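Local coordinates for protein acetylserotonin O-methyltransferase (PDB 4A6E) that catalyses the transfer of a methyl group from S-adenosyl-L-methionine to N-acetylserotonin, the step that yields melatonin, and works as a homodimer, at residues D35-A40 with A47-G52; R252-W257 with I279-S284. All coordinates share one frame; numbering follows the deposited sequence.

In the fold
The two contacts follow each other along the chain and share no element of the fold. Contact 1 (35-40 with 47-52) lies in the N-terminal dimerisation domain, where helix 33-39 meets helix 46-53. Contact 2 (252-257 with 279-284) belongs to the catalytic domain: it joins the loop after strand 247-251 to the neighbouring parallel strand 278-283 of the mixed sheet. Their centres are about 40 Å apart, their nearest atoms about 20 Å, and they sit on opposite sides of the chain's centre. The cofactor, the substrate and the inferred proton donor/acceptor are gathered at contact 2, whereas contact 1 is remote from the annotated sites and joins two helices within its own domain.

Contact 1 (D35-A40 with A47-G52); sequences DLLAEA and AAVAAG
G52 N donates to A48 O over 2.9 Å, and this turn of helix 46-53 supplies the backbone against which L36 of helix 33-39 is laid. The leucine reaches it with CG anti to the backbone N (chi1 -173°), which sends the forked end across to the second helix. Its two methyls divide the work. CD2 rests 3.8 Å from V49 CA and also touches G52 CA. CD1 lies beside the terminal turn, 3.9 Å from G52 O. Having no side chain, G52 lets the leucine sit directly on the main chain. The segments run at 115° to each other with axes 10.8 Å apart at closest approach. Both helices belong to the winged-helix arrangement expected of this helix-turn-helix-related domain, in which helix 46-53 and helix 57-69 follow the short strand 44-45 and strands 73-78 and 81-86 come after them. L44 of that short strand touches L36, L37 and V49 alike, bridging the two helices from the connection between them. Deeper in, L37 CD2 approaches V49 CG2 at 4.4 Å, a looser apolar contact; V49 in turn packs on T60 and L64 of helix 57-69.

Contact 2 (R252-W257 with I279-S284); sequences RVLHDW and ILVIES. With SAM (S-adenosylmethionine), chain C; ASE (N-acetyl serotonin), chain D.
E283 bends at its second torsion (chi2 -79°), and H255 turns its ring in between its own backbone N and carbonyl carbon (chi1 81°); together these bends lay E283 OE1 over one face of the imidazole, toward the rim, 3.3 Å from H255 CG. The other carboxylate oxygen grips the loop: E283 OE2 accepts from H255 N at 3.0 Å, the donor standing 46° out of the carboxylate plane. A water also donates to E283 OE2 and accepts from L254 N, so the buried carboxylate holds the 3-10 turn both directly and through solvent. In this Rossmann-like methyltransferase domain, strands 247-251 and 278-283 are joined by a beta-alpha-beta crossover through helix 259-272, and the bond from R252 N to I282 O (3.0 Å) carries their pairing into the loop. One strand residue earlier, at V281, the contact is apolar: L254 CD1 meets V281 CG1 at 3.9 Å. The loop presents its polar groups to both ligands. R252 NE binds SAM O and R252 NH2 binds SAM OXT, each at 2.8 Å, with L160 O and Y338 OH also bonded to the guanidinium. A leucine in place of this arginine would probably leave the SAM carboxylate without its paired donors, and L160 O and Y338 OH without their guanidinium partner. H255, the inferred proton donor/acceptor, bonds through NE2 to ASE O10 at 2.8 Å, while E311 engages its ND1 and D256 OD1 accepts from the same substrate hydroxyl.

Contact 1 (D35-A40 with A47-G52)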
loop_
_atom_site.group_PDB
_atom_site.type_symbol
_atom_site.label_atom_id
_atom_site.label_comp_id
_atom_site.label_asym_id
_atom_site.label_seq_id
_atom_site.Cartn_x
_atom_site.Cartn_y
_atom_site.Cartn_z
ATOM N N ASP A 35 20.355 3.151 -8.676
ATOM C CA ASP A 35 21.545 2.644 -9.364
ATOM C C ASP A 35 22.173 3.710 -10.257
ATOM O O ASP A 35 23.399 3.834 -10.267
ATOM C CB ASP A 35 21.208 1.410 -10.194
ATOM C CG ASP A 35 21.122 0.123 -9.400
ATOM O OD1 ASP A 35 21.753 0.046 -8.305
ATOM O OD2 ASP A 35 20.501 -0.838 -9.904
ATOM N N LEU A 36 21.327 4.483 -10.991
ATOM C CA LEU A 36 21.742 5.567 -11.880
ATOM C C LEU A 36 22.446 6.681 -11.093
ATOM O O LEU A 36 23.417 7.270 -11.597
ATOM C CB LEU A 36 20.520 6.143 -12.634
ATOM C CG LEU A 36 20.808 7.172 -13.729
ATOM C CD1 LEU A 36 21.296 6.502 -14.997
ATOM C CD2 LEU A 36 19.582 7.966 -14.038
ATOM N N LEU A 37 21.935 6.963 -9.862
ATOM C CA LEU A 37 22.492 7.967 -8.949
ATOM C C LEU A 37 23.853 7.524 -8.389
ATOM O O LEU A 37 24.745 8.359 -8.210
ATOM C CB LEU A 37 21.512 8.301 -7.808
ATOM C CG LEU A 37 20.269 9.121 -8.168
ATOM C CD1 LEU A 37 19.399 9.300 -6.963
ATOM C CD2 LEU A 37 20.621 10.478 -8.754
ATOM N N ALA A 38 24.001 6.208 -8.124
ATOM C CA ALA A 38 25.236 5.585 -7.634
ATOM C C ALA A 38 26.286 5.510 -8.755
ATOM O O ALA A 38 27.475 5.651 -8.475
ATOM C CB ALA A 38 24.942 4.199 -7.097
ATOM N N GLU A 39 25.844 5.323 -10.020
ATOM C CA GLU A 39 26.709 5.242 -11.201
ATOM C C GLU A 39 27.046 6.611 -11.788
ATOM O O GLU A 39 27.901 6.702 -12.665
ATOM C CB GLU A 39 26.099 4.315 -12.267
ATOM C CG GLU A 39 26.188 2.842 -11.904
ATOM C CD GLU A 39 25.572 1.884 -12.905
ATOM O OE1 GLU A 39 26.126 1.752 -14.021
ATOM O OE2 GLU A 39 24.551 1.244 -12.565
ATOM N N ALA A 40 26.388 7.673 -11.300
ATOM C CA ALA A 40 26.592 9.056 -11.749
ATOM C C ALA A 40 27.896 9.671 -11.204
ATOM O O ALA A 40 28.343 9.289 -10.123
ATOM C CB ALA A 40 25.401 9.914 -11.341
ATOM N N ALA A 47 15.855 16.103 -15.537
ATOM C CA ALA A 47 16.030 15.764 -16.951
ATOM C C ALA A 47 16.984 14.581 -17.141
ATOM O O ALA A 47 16.706 13.703 -17.959
ATOM C CB ALA A 47 16.526 16.971 -17.720
ATOM N N ALA A 48 18.072 14.541 -16.343
ATOM C CA ALA A 48 19.102 13.510 -16.374
ATOM C C ALA A 48 18.569 12.160 -15.898
ATOM O O ALA A 48 18.839 11.139 -16.534
ATOM C CB ALA A 48 20.291 13.937 -15.524
ATOM N N VAL A 49 17.825 12.156 -14.780
ATOM C CA VAL A 49 17.231 10.943 -14.210
ATOM C C VAL A 49 16.200 10.408 -15.222
ATOM O O VAL A 49 16.299 9.251 -15.637
ATOM C CB VAL A 49 16.632 11.204 -12.790
ATOM C CG1 VAL A 49 15.870 9.989 -12.252
ATOM C CG2 VAL A 49 17.716 11.639 -11.803
ATOM N N ALA A 50 15.286 11.291 -15.685
ATOM C CA ALA A 50 14.252 10.975 -16.671
ATOM C C ALA A 50 14.861 10.333 -17.895
ATOM O O ALA A 50 14.416 9.253 -18.279
ATOM C CB ALA A 50 13.472 12.224 -17.054
ATOM N N ALA A 51 15.939 10.933 -18.439
ATOM C CA ALA A 51 16.637 10.400 -19.609
ATOM C C ALA A 51 17.293 9.034 -19.338
ATOM O O ALA A 51 17.095 8.107 -20.121
ATOM C CB ALA A 51 17.658 11.400 -20.120
ATOM N N GLY A 52 18.002 8.920 -18.212
ATOM C CA GLY A 52 18.708 7.714 -17.805
ATOM C C GLY A 52 17.845 6.520 -17.452
ATOM O O GLY A 52 18.361 5.402 -17.390
#

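Contact 2 (R252-W257 with I279-S284)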
loop_
_atom_site.group_PDB
_atom_site.type_symbol
_atom_site.label_atom_id
_atom_site.label_comp_id
_atom_site.label_asym_id
_atom_site.label_seq_id
_atom_site.Cartn_x
_atom_site.Cartn_y
_atom_site.Cartn_z
ATOM N N ARG A 252 11.905 -20.530 6.556
ATOM C CA ARG A 252 10.704 -20.084 5.848
ATOM C C ARG A 252 10.068 -21.192 4.985
ATOM O O ARG A 252 9.600 -20.933 3.872
ATOM C CB ARG A 252 10.969 -18.797 5.014
ATOM C CG ARG A 252 11.380 -17.597 5.853
ATOM C CD ARG A 252 11.401 -16.332 5.033
ATOM N NE ARG A 252 12.510 -16.288 4.083
ATOM C CZ ARG A 252 12.928 -15.185 3.468
ATOM N NH1 ARG A 252 12.343 -14.014 3.713
ATOM N NH2 ARG A 252 13.946 -15.240 2.620
ATOM N N VAL A 253 10.053 -22.424 5.511
ATOM C CA VAL A 253 9.433 -23.574 4.863
ATOM C C VAL A 253 8.107 -23.820 5.582
ATOM O O VAL A 253 7.064 -23.681 4.958
ATOM C CB VAL A 253 10.353 -24.818 4.825
ATOM C CG1 VAL A 253 9.620 -26.033 4.273
ATOM C CG2 VAL A 253 11.607 -24.539 4.011
ATOM N N LEU A 254 8.140 -24.097 6.901
ATOM C CA LEU A 254 6.937 -24.387 7.710
ATOM C C LEU A 254 5.787 -23.384 7.571
ATOM O O LEU A 254 4.624 -23.798 7.525
ATOM C CB LEU A 254 7.259 -24.709 9.193
ATOM C CG LEU A 254 8.245 -25.870 9.491
ATOM C CD1 LEU A 254 8.543 -25.983 11.008
ATOM C CD2 LEU A 254 7.723 -27.192 8.963
ATOM N N HIS A 255 6.112 -22.088 7.411
ATOM C CA HIS A 255 5.112 -21.034 7.233
ATOM C C HIS A 255 4.313 -21.134 5.905
ATOM O O HIS A 255 3.297 -20.458 5.778
ATOM C CB HIS A 255 5.706 -19.629 7.486
ATOM C CG HIS A 255 6.468 -19.031 6.335
ATOM N ND1 HIS A 255 6.528 -17.656 6.143
ATOM C CD2 HIS A 255 7.189 -19.631 5.358
ATOM C CE1 HIS A 255 7.266 -17.472 5.056
ATOM N NE2 HIS A 255 7.689 -18.628 4.551
ATOM N N ASP A 256 4.742 -21.982 4.945
ATOM C CA ASP A 256 4.054 -22.125 3.654
ATOM C C ASP A 256 2.931 -23.130 3.745
ATOM O O ASP A 256 2.077 -23.184 2.849
ATOM C CB ASP A 256 5.015 -22.652 2.569
ATOM C CG ASP A 256 6.200 -21.797 2.171
ATOM O OD1 ASP A 256 6.180 -20.583 2.462
ATOM O OD2 ASP A 256 7.112 -22.325 1.483
ATOM N N TRP A 257 2.981 -23.996 4.766
ATOM C CA TRP A 257 2.066 -25.118 4.872
ATOM C C TRP A 257 1.214 -25.188 6.112
ATOM O O TRP A 257 1.555 -24.632 7.161
ATOM C CB TRP A 257 2.847 -26.422 4.721
ATOM C CG TRP A 257 3.851 -26.431 3.603
ATOM C CD1 TRP A 257 5.212 -26.390 3.730
ATOM C CD2 TRP A 257 3.580 -26.531 2.192
ATOM N NE1 TRP A 257 5.806 -26.453 2.488
ATOM C CE2 TRP A 257 4.828 -26.556 1.526
ATOM C CE3 TRP A 257 2.401 -26.626 1.424
ATOM C CZ2 TRP A 257 4.931 -26.659 0.125
ATOM C CZ3 TRP A 257 2.503 -26.725 0.036
ATOM C CH2 TRP A 257 3.753 -26.743 -0.599
ATOM N N ILE A 279 17.361 -29.938 14.388
ATOM C CA ILE A 279 16.478 -29.251 13.441
ATOM C C ILE A 279 16.488 -27.734 13.759
ATOM O O ILE A 279 16.201 -27.344 14.891
ATOM C CB ILE A 279 15.052 -29.871 13.356
ATOM C CG1 ILE A 279 14.209 -29.146 12.271
ATOM C CG2 ILE A 279 14.343 -29.921 14.745
ATOM C CD1 ILE A 279 13.050 -29.875 11.768
ATOM N N LEU A 280 16.907 -26.909 12.792
ATOM C CA LEU A 280 16.964 -25.474 12.995
ATOM C C LEU A 280 15.887 -24.799 12.165
ATOM O O LEU A 280 15.992 -24.762 10.936
ATOM C CB LEU A 280 18.378 -24.893 12.750
ATOM C CG LEU A 280 18.516 -23.363 12.859
ATOM C CD1 LEU A 280 18.591 -22.913 14.320
ATOM C CD2 LEU A 280 19.735 -22.882 12.128
ATOM N N VAL A 281 14.806 -24.363 12.835
ATOM C CA VAL A 281 13.663 -23.700 12.190
ATOM C C VAL A 281 13.917 -22.190 12.277
ATOM O O VAL A 281 14.117 -21.674 13.388
ATOM C CB VAL A 281 12.307 -24.084 12.842
ATOM C CG1 VAL A 281 11.151 -23.314 12.200
ATOM C CG2 VAL A 281 12.062 -25.590 12.785
ATOM N N ILE A 282 13.972 -21.504 11.109
ATOM C CA ILE A 282 14.201 -20.055 11.037
ATOM C C ILE A 282 12.946 -19.410 10.488
ATOM O O ILE A 282 12.659 -19.499 9.293
ATOM C CB ILE A 282 15.491 -19.637 10.272
ATOM C CG1 ILE A 282 16.753 -20.243 10.934
ATOM C CG2 ILE A 282 15.585 -18.100 10.157
ATOM C CD1 ILE A 282 17.957 -20.395 10.035
ATOM N N GLU A 283 12.165 -18.814 11.396
ATOM C CA GLU A 283 10.894 -18.165 11.079
ATOM C C GLU A 283 10.729 -16.882 11.895
ATOM O O GLU A 283 11.435 -16.702 12.891
ATOM C CB GLU A 283 9.724 -19.132 11.394
ATOM C CG GLU A 283 9.637 -20.378 10.515
ATOM C CD GLU A 283 9.044 -20.234 9.128
ATOM O OE1 GLU A 283 8.882 -19.088 8.652
ATOM O OE2 GLU A 283 8.800 -21.281 8.487
ATOM N N SER A 284 9.795 -16.005 11.483
ATOM C CA SER A 284 9.446 -14.790 12.227
ATOM C C SER A 284 8.414 -15.207 13.299
ATOM O O SER A 284 7.253 -15.489 12.986
ATOM C CB SER A 284 8.878 -13.712 11.304
ATOM O OG SER A 284 8.779 -12.467 11.980
HETATM N N SAM C . 14.874 -21.159 2.713
HETATM C CA SAM C . 14.779 -20.038 1.716
HETATM C C SAM C . 14.617 -18.656 2.352
HETATM O O SAM C . 14.096 -18.518 3.475
HETATM O OXT SAM C . 15.005 -17.645 1.710
HETATM C CB SAM C . 13.718 -20.264 0.667
HETATM C CG SAM C . 12.355 -20.146 1.359
HETATM S SD SAM C . 10.925 -20.391 0.248
HETATM C CE SAM C . 9.702 -19.741 1.252
HETATM C "C5'" SAM C . 10.448 -22.136 0.389
HETATM C "C4'" SAM C . 11.414 -23.032 -0.383
HETATM O "O4'" SAM C . 10.900 -24.386 -0.295
HETATM C "C3'" SAM C . 11.453 -22.608 -1.871
HETATM O "O3'" SAM C . 12.820 -22.517 -2.205
HETATM C "C2'" SAM C . 10.685 -23.754 -2.618
HETATM O "O2'" SAM C . 11.259 -24.047 -3.894
HETATM C "C1'" SAM C . 10.992 -24.936 -1.653
HETATM N N9 SAM C . 10.110 -26.091 -1.743
HETATM C C8 SAM C . 8.740 -26.066 -1.761
HETATM N N7 SAM C . 8.287 -27.295 -1.848
HETATM C C5 SAM C . 9.311 -28.196 -1.857
HETATM C C6 SAM C . 9.390 -29.616 -1.900
HETATM N N6 SAM C . 8.272 -30.403 -1.919
HETATM N N1 SAM C . 10.607 -30.161 -1.906
HETATM C C2 SAM C . 11.741 -29.378 -1.877
HETATM N N3 SAM C . 11.735 -28.042 -1.792
HETATM C C4 SAM C . 10.526 -27.423 -1.783
HETATM C C1 ASE D . 7.388 -17.533 1.133
HETATM C C2 ASE D . 8.088 -16.395 1.526
HETATM C C3 ASE D . 7.704 -15.196 0.893
HETATM C C4 ASE D . 6.352 -17.547 0.154
HETATM C C5 ASE D . 5.976 -16.344 -0.451
HETATM C C6 ASE D . 6.631 -15.147 -0.106
HETATM C C7 ASE D . 8.181 -13.807 1.030
HETATM C C8 ASE D . 7.425 -13.030 0.188
HETATM N N9 ASE D . 6.496 -13.802 -0.512
HETATM O O10 ASE D . 7.691 -18.690 1.740
HETATM C C11 ASE D . 9.219 -13.414 2.033
HETATM C C12 ASE D . 8.404 -13.036 3.342
HETATM N N13 ASE D . 7.724 -11.735 3.145
HETATM C C14 ASE D . 6.328 -11.614 3.274
HETATM C C15 ASE D . 5.702 -10.245 3.012
HETATM O O16 ASE D . 5.560 -12.583 3.589
HETATM O O HOH W 1 10.491 -23.201 8.273
#